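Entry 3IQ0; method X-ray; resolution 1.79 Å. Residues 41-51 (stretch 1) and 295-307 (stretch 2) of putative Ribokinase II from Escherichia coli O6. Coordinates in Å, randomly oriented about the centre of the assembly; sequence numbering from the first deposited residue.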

ATOM      1  N   ALA B  41      18.073  -0.158   2.797  1.00 17.34           N
ATOM      2  CA  ALA B  41      18.276  -1.463   2.173  1.00 16.85           C
ATOM      3  C   ALA B  41      19.254  -1.393   1.004  1.00 17.35           C
ATOM      4  O   ALA B  41      20.105  -2.266   0.846  1.00 18.54           O
ATOM      5  CB  ALA B  41      16.940  -2.042   1.708  1.00 16.29           C
ATOM      6  N   ILE B  42      19.125  -0.362   0.177  1.00 16.46           N
ATOM      7  CA  ILE B  42      20.025  -0.205  -0.957  1.00 16.85           C
ATOM      8  C   ILE B  42      21.437   0.101  -0.446  1.00 15.59           C
ATOM      9  O   ILE B  42      22.424  -0.424  -0.967  1.00 15.06           O
ATOM     10  CB  ILE B  42      19.539   0.917  -1.896  1.00 14.61           C
ATOM     11  CG1 ILE B  42      18.108   0.619  -2.349  1.00 15.01           C
ATOM     12  CG2 ILE B  42      20.460   1.014  -3.104  1.00 14.56           C
ATOM     13  CD1 ILE B  42      17.442   1.756  -3.075  1.00 16.71           C
ATOM     14  N   PHE B  43      21.529   0.944   0.576  1.00 15.93           N
ATOM     15  CA  PHE B  43      22.820   1.288   1.166  1.00 15.61           C
ATOM     16  C   PHE B  43      23.516   0.011   1.626  1.00 15.81           C
ATOM     17  O   PHE B  43      24.655  -0.269   1.245  1.00 15.08           O
ATOM     18  CB  PHE B  43      22.629   2.202   2.389  1.00 16.48           C
ATOM     19  CG  PHE B  43      23.886   2.409   3.210  1.00 16.04           C
ATOM     20  CD1 PHE B  43      24.799   3.407   2.877  1.00 20.52           C
ATOM     21  CD2 PHE B  43      24.150   1.607   4.319  1.00 17.26           C
ATOM     22  CE1 PHE B  43      25.956   3.609   3.635  1.00 17.62           C
ATOM     23  CE2 PHE B  43      25.307   1.794   5.090  1.00 16.81           C
ATOM     24  CZ  PHE B  43      26.209   2.798   4.745  1.00 19.35           C
ATOM     25  N   ILE B  44      22.816  -0.758   2.450  1.00 15.04           N
ATOM     26  CA  ILE B  44      23.370  -1.987   2.998  1.00 16.50           C
ATOM     27  C   ILE B  44      23.655  -3.046   1.943  1.00 15.52           C
ATOM     28  O   ILE B  44      24.572  -3.848   2.104  1.00 16.92           O
ATOM     29  CB  ILE B  44      22.444  -2.570   4.099  1.00 16.58           C
ATOM     30  CG1 ILE B  44      23.298  -3.226   5.178  1.00 18.06           C
ATOM     31  CG2 ILE B  44      21.464  -3.571   3.518  1.00 16.45           C
ATOM     32  CD1 ILE B  44      24.174  -2.245   5.912  1.00 17.11           C
ATOM     33  N   ASP B  45      22.874  -3.066   0.867  1.00 16.83           N
ATOM     34  CA  ASP B  45      23.124  -4.051  -0.184  1.00 16.53           C
ATOM     35  C   ASP B  45      24.457  -3.711  -0.862  1.00 16.69           C
ATOM     36  O   ASP B  45      25.226  -4.606  -1.235  1.00 16.05           O
ATOM     37  CB  ASP B  45      22.004  -4.046  -1.220  1.00 16.96           C
ATOM     38  CG  ASP B  45      22.052  -5.258  -2.129  1.00 18.50           C
ATOM     39  OD1 ASP B  45      22.031  -6.389  -1.608  1.00 19.59           O
ATOM     40  OD2 ASP B  45      22.098  -5.082  -3.362  1.00 18.24           O
ATOM     41  N   GLN B  46      24.742  -2.422  -1.010  1.00 14.25           N
ATOM     42  CA  GLN B  46      25.995  -2.021  -1.641  1.00 16.31           C
ATOM     43  C   GLN B  46      27.148  -2.385  -0.715  1.00 16.75           C
ATOM     44  O   GLN B  46      28.200  -2.820  -1.172  1.00 15.48           O
ATOM     45  CB  GLN B  46      25.998  -0.517  -1.945  1.00 15.74           C
ATOM     46  CG  GLN B  46      27.272  -0.004  -2.632  1.00 17.26           C
ATOM     47  CD  GLN B  46      27.638  -0.814  -3.864  1.00 17.43           C
ATOM     48  OE1 GLN B  46      28.393  -1.795  -3.786  1.00 21.48           O
ATOM     49  NE2 GLN B  46      27.099  -0.423  -5.002  1.00 13.50           N
ATOM     50  N   VAL B  47      26.944  -2.227   0.590  1.00 15.37           N
ATOM     51  CA  VAL B  47      27.988  -2.580   1.542  1.00 14.90           C
ATOM     52  C   VAL B  47      28.336  -4.060   1.450  1.00 15.04           C
ATOM     53  O   VAL B  47      29.506  -4.413   1.361  1.00 14.97           O
ATOM     54  CB  VAL B  47      27.574  -2.278   2.994  1.00 13.03           C
ATOM     55  CG1 VAL B  47      28.584  -2.871   3.946  1.00 14.07           C
ATOM     56  CG2 VAL B  47      27.463  -0.771   3.207  1.00 11.32           C
ATOM     57  N   THR B  48      27.327  -4.928   1.475  1.00 16.49           N
ATOM     58  CA  THR B  48      27.597  -6.362   1.410  1.00 16.80           C
ATOM     59  C   THR B  48      28.148  -6.803   0.062  1.00 18.52           C
ATOM     60  O   THR B  48      28.873  -7.789  -0.014  1.00 18.01           O
ATOM     61  CB  THR B  48      26.347  -7.215   1.709  1.00 18.52           C
ATOM     62  OG1 THR B  48      26.758  -8.567   1.919  1.00 16.65           O
ATOM     63  CG2 THR B  48      25.354  -7.185   0.526  1.00 18.02           C
ATOM     64  N   ARG B  49      27.812  -6.084  -1.003  1.00 17.07           N
ATOM     65  CA  ARG B  49      28.320  -6.462  -2.308  1.00 18.60           C
ATOM     66  C   ARG B  49      29.803  -6.139  -2.424  1.00 19.47           C
ATOM     67  O   ARG B  49      30.487  -6.680  -3.288  1.00 19.56           O
ATOM     68  CB  ARG B  49      27.531  -5.770  -3.415  1.00 22.10           C
ATOM     69  CG  ARG B  49      26.096  -6.254  -3.501  1.00 24.59           C
ATOM     70  CD  ARG B  49      25.643  -6.257  -4.931  1.00 30.56           C
ATOM     71  NE  ARG B  49      26.317  -7.299  -5.694  1.00 30.29           N
ATOM     72  CZ  ARG B  49      26.444  -7.284  -7.015  1.00 31.40           C
ATOM     73  NH1 ARG B  49      25.953  -6.275  -7.713  1.00 31.41           N
ATOM     74  NH2 ARG B  49      27.049  -8.284  -7.638  1.00 30.77           N
ATOM     75  N   LEU B  50      30.294  -5.253  -1.557  1.00 16.00           N
ATOM     76  CA  LEU B  50      31.710  -4.903  -1.554  1.00 16.67           C
ATOM     77  C   LEU B  50      32.477  -5.866  -0.625  1.00 18.64           C
ATOM     78  O   LEU B  50      33.695  -5.758  -0.466  1.00 19.97           O
ATOM     79  CB  LEU B  50      31.900  -3.431  -1.149  1.00 15.51           C
ATOM     80  CG  LEU B  50      31.414  -2.475  -2.258  1.00 14.30           C
ATOM     81  CD1 LEU B  50      31.430  -1.029  -1.784  1.00 14.44           C
ATOM     82  CD2 LEU B  50      32.304  -2.648  -3.504  1.00 16.37           C
ATOM     83  N   GLY B  51      31.749  -6.816  -0.036  1.00 17.36           N
ATOM     84  CA  GLY B  51      32.358  -7.827   0.821  1.00 17.12           C
ATOM     85  C   GLY B  51      32.474  -7.519   2.301  1.00 18.59           C
ATOM     86  O   GLY B  51      33.067  -8.283   3.063  1.00 18.80           O
ATOM     87  N   GLY B 295      15.941   0.470 -11.655  1.00 29.95           N
ATOM     88  CA  GLY B 295      15.602  -0.281 -10.463  1.00 28.01           C
ATOM     89  C   GLY B 295      16.449   0.268  -9.336  1.00 28.90           C
ATOM     90  O   GLY B 295      17.673   0.334  -9.458  1.00 28.48           O
ATOM     91  N   PRO B 296      15.825   0.644  -8.211  1.00 29.30           N
ATOM     92  CA  PRO B 296      16.479   1.209  -7.027  1.00 30.05           C
ATOM     93  C   PRO B 296      17.731   0.491  -6.536  1.00 29.47           C
ATOM     94  O   PRO B 296      18.744   1.129  -6.235  1.00 31.28           O
ATOM     95  CB  PRO B 296      15.369   1.186  -5.969  1.00 29.15           C
ATOM     96  CG  PRO B 296      14.118   1.264  -6.777  1.00 29.80           C
ATOM     97  CD  PRO B 296      14.422   0.315  -7.909  1.00 29.82           C
HETATM   98  N   MSE B 297      17.666  -0.831  -6.462  1.00 28.64           N
HETATM   99  CA  MSE B 297      18.786  -1.619  -5.954  1.00 27.32           C
HETATM  100  C   MSE B 297      19.463  -2.469  -7.019  1.00 27.05           C
HETATM  101  O   MSE B 297      20.300  -3.310  -6.710  1.00 25.40           O
HETATM  102  CB  MSE B 297      18.274  -2.530  -4.832  1.00 27.44           C
HETATM  103  CG  MSE B 297      19.346  -3.085  -3.922  1.00 28.59           C
HETATM  104 SE   MSE B 297      18.606  -4.331  -2.671  1.00 33.89          SE
HETATM  105  CE  MSE B 297      17.294  -3.176  -1.853  1.00 25.17           C
ATOM    106  N   GLU B 298      19.112  -2.242  -8.277  1.00 26.08           N
ATOM    107  CA  GLU B 298      19.666  -3.045  -9.359  1.00 25.69           C
ATOM    108  C   GLU B 298      20.988  -2.538  -9.928  1.00 24.63           C
ATOM    109  O   GLU B 298      21.578  -3.173 -10.800  1.00 24.56           O
ATOM    110  CB  GLU B 298      18.632  -3.157 -10.476  1.00 26.00           C
ATOM    111  CG  GLU B 298      17.260  -3.577  -9.970  1.00 27.51           C
ATOM    112  CD  GLU B 298      17.299  -4.872  -9.182  1.00 30.03           C
ATOM    113  OE1 GLU B 298      17.765  -5.892  -9.730  1.00 30.20           O
ATOM    114  OE2 GLU B 298      16.868  -4.872  -8.009  1.00 30.23           O
ATOM    115  N   GLY B 299      21.456  -1.401  -9.428  1.00 23.82           N
ATOM    116  CA  GLY B 299      22.695  -0.846  -9.936  1.00 23.32           C
ATOM    117  C   GLY B 299      23.905  -0.960  -9.027  1.00 22.13           C
ATOM    118  O   GLY B 299      24.935  -0.359  -9.321  1.00 22.94           O
ATOM    119  N   THR B 300      23.803  -1.724  -7.941  1.00 20.42           N
ATOM    120  CA  THR B 300      24.940  -1.868  -7.033  1.00 18.55           C
ATOM    121  C   THR B 300      26.081  -2.580  -7.756  1.00 19.51           C
ATOM    122  O   THR B 300      25.844  -3.340  -8.700  1.00 19.69           O
ATOM    123  CB  THR B 300      24.560  -2.651  -5.760  1.00 18.78           C
ATOM    124  OG1 THR B 300      24.182  -3.988  -6.107  1.00 17.46           O
ATOM    125  CG2 THR B 300      23.411  -1.955  -5.041  1.00 15.54           C
ATOM    126  N   SER B 301      27.313  -2.328  -7.315  1.00 18.76           N
ATOM    127  CA  SER B 301      28.479  -2.915  -7.960  1.00 16.59           C
ATOM    128  C   SER B 301      29.443  -3.631  -7.019  1.00 17.92           C
ATOM    129  O   SER B 301      29.514  -3.322  -5.825  1.00 17.23           O
ATOM    130  CB  SER B 301      29.267  -1.828  -8.696  1.00 17.61           C
ATOM    131  OG  SER B 301      28.469  -1.097  -9.595  1.00 22.46           O
ATOM    132  N   ARG B 302      30.188  -4.581  -7.582  1.00 19.02           N
ATOM    133  CA  ARG B 302      31.201  -5.317  -6.837  1.00 19.28           C
ATOM    134  C   ARG B 302      32.449  -4.451  -6.903  1.00 19.42           C
ATOM    135  O   ARG B 302      32.598  -3.639  -7.817  1.00 19.98           O
ATOM    136  CB  ARG B 302      31.482  -6.681  -7.480  1.00 20.34           C
ATOM    137  CG  ARG B 302      30.338  -7.675  -7.363  1.00 23.21           C
ATOM    138  CD  ARG B 302      30.783  -9.084  -7.730  1.00 26.44           C
ATOM    139  NE  ARG B 302      31.840  -9.577  -6.849  1.00 28.88           N
ATOM    140  CZ  ARG B 302      32.360 -10.799  -6.912  1.00 30.48           C
ATOM    141  NH1 ARG B 302      31.925 -11.664  -7.817  1.00 31.93           N
ATOM    142  NH2 ARG B 302      33.320 -11.161  -6.071  1.00 30.58           N
ATOM    143  N   LEU B 303      33.354  -4.637  -5.954  1.00 20.64           N
ATOM    144  CA  LEU B 303      34.561  -3.828  -5.896  1.00 20.27           C
ATOM    145  C   LEU B 303      35.338  -3.741  -7.208  1.00 20.23           C
ATOM    146  O   LEU B 303      35.649  -2.647  -7.665  1.00 20.00           O
ATOM    147  CB  LEU B 303      35.465  -4.332  -4.771  1.00 21.73           C
ATOM    148  CG  LEU B 303      36.697  -3.464  -4.513  1.00 21.46           C
ATOM    149  CD1 LEU B 303      36.257  -2.064  -4.128  1.00 22.73           C
ATOM    150  CD2 LEU B 303      37.542  -4.084  -3.409  1.00 20.31           C
HETATM  151  N   MSE B 304      35.639  -4.875  -7.832  1.00 21.40           N
HETATM  152  CA  MSE B 304      36.385  -4.817  -9.080  1.00 24.51           C
HETATM  153  C   MSE B 304      35.600  -4.289 -10.274  1.00 24.14           C
HETATM  154  O   MSE B 304      36.188  -3.919 -11.293  1.00 22.02           O
HETATM  155  CB  MSE B 304      37.021  -6.170  -9.395  1.00 28.16           C
HETATM  156  CG  MSE B 304      38.211  -6.472  -8.487  1.00 36.32           C
HETATM  157 SE   MSE B 304      39.475  -4.968  -8.256  1.00 46.59          SE
HETATM  158  CE  MSE B 304      40.602  -5.320  -9.784  1.00 39.62           C
ATOM    159  N   GLU B 305      34.275  -4.233 -10.168  1.00 23.68           N
ATOM    160  CA  GLU B 305      33.506  -3.676 -11.276  1.00 23.46           C
ATOM    161  C   GLU B 305      33.792  -2.181 -11.239  1.00 22.29           C
ATOM    162  O   GLU B 305      33.951  -1.552 -12.274  1.00 22.05           O
ATOM    163  CB  GLU B 305      32.005  -3.955 -11.120  1.00 23.36           C
ATOM    164  CG  GLU B 305      31.680  -5.443 -11.086  1.00 31.34           C
ATOM    165  CD  GLU B 305      30.191  -5.750 -11.007  1.00 33.39           C
ATOM    166  OE1 GLU B 305      29.472  -5.076 -10.241  1.00 32.51           O
ATOM    167  OE2 GLU B 305      29.746  -6.691 -11.708  1.00 39.07           O
ATOM    168  N   ILE B 306      33.876  -1.621 -10.035  1.00 23.03           N
ATOM    169  CA  ILE B 306      34.174  -0.199  -9.875  1.00 23.87           C
ATOM    170  C   ILE B 306      35.601   0.056 -10.374  1.00 25.50           C
ATOM    171  O   ILE B 306      35.864   0.999 -11.124  1.00 27.39           O
ATOM    172  CB  ILE B 306      34.100   0.225  -8.388  1.00 22.17           C
ATOM    173  CG1 ILE B 306      32.705  -0.074  -7.819  1.00 19.89           C
ATOM    174  CG2 ILE B 306      34.423   1.708  -8.255  1.00 22.66           C
ATOM    175  CD1 ILE B 306      32.592   0.190  -6.320  1.00 18.96           C
ATOM    176  N   GLU B 307      36.513  -0.809  -9.948  1.00 27.38           N
ATOM    177  CA  GLU B 307      37.922  -0.727 -10.308  1.00 30.90           C
ATOM    178  C   GLU B 307      38.107  -0.652 -11.829  1.00 31.97           C
ATOM    179  O   GLU B 307      38.806   0.222 -12.346  1.00 29.95           O
ATOM    180  CB  GLU B 307      38.648  -1.949  -9.741  1.00 33.00           C
ATOM    181  CG  GLU B 307      40.159  -1.865  -9.730  1.00 38.82           C
ATOM    182  CD  GLU B 307      40.763  -1.849 -11.117  1.00 43.03           C
ATOM    183  OE1 GLU B 307      40.388  -2.709 -11.946  1.00 45.53           O
ATOM    184  OE2 GLU B 307      41.625  -0.978 -11.370  1.00 45.74           O
TER
HETATM  185  O   HOH W   1      33.225  -6.687  -4.275  1.00 31.42           O
HETATM  186  O   HOH W   2      27.840  -7.742 -10.461  1.00 43.18           O

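The last turns of the helix 41-49 lie along an extended segment that leads from a type I turn (G295 to E298) into the helix beginning at L303. The two stretches bury 672 Å² between them, and contacts recur about every turn of the first helix: I42 lies near M297, Q46 near T300, and L50 near L303.

At the start of the contact the packing is apolar. I42, with chi1 m and chi2 t, brings CD1 to 3.6 Å from P296 CB, while its CG1 lies 3.9 Å from M297 CE. The selenomethionine M297 is extended through chi2, so that its methyl CE also reaches A41 CB at 3.8 Å; the small alanine adds to this buried patch.

The middle is more polar. D45 points toward the second stretch, and its OD2 approaches M297 CG at 3.4 Å and T300 OG1 at 3.6 Å. T300, in rotamer p, receives a weak but nearly straight hydrogen bond at OG1 from R49 NH1 (3.3 Å, 172°). Its carbonyl O lies near the plane of the same guanidinium, 3.1 Å from R49 NH1. Beside it, the Q46 side chain reaches the backbone of S301, an arrangement suited to an amide, which carries both a donor and an acceptor. S301 itself turns its CB away, so its contribution here is through the main chain.

R49 has the largest covered area in the contact. Its aliphatic part packs closely on T300, with CD 2.9 Å from OG1, and NH2 passes 3.4 Å from R302 CG. NH2 also donates to water 2 (3.0 Å), which in turn donates to E305 OE2 (2.5 Å). The water therefore joins the two charged groups, whereas the direct approach of R49 NH1 to E305 OE1, at 4.5 Å, is beyond a salt bridge. That OE1 instead accepts a hydrogen bond from R302 N (2.8 Å, 169°), satisfying the backbone donor at the N-cap position.

A second water bridges the backbones. Water 1 donates to R49 O (2.9 Å) and accepts from L303 N (2.7 Å), satisfying the carbonyl of R49 and an amide in the first turn of the second helix, where no earlier helical carbonyl is available. Alongside, L50 CD2 packs 3.8 Å from L303 CB and 4.0 Å from I306 CD1, adding apolar contact next to the bridge. Beyond L50, G51 follows the helix as the first residue to leave helical phi/psi, in a Schellman motif; its positive phi suits glycine, since a CB would be jammed against the preceding carbonyl.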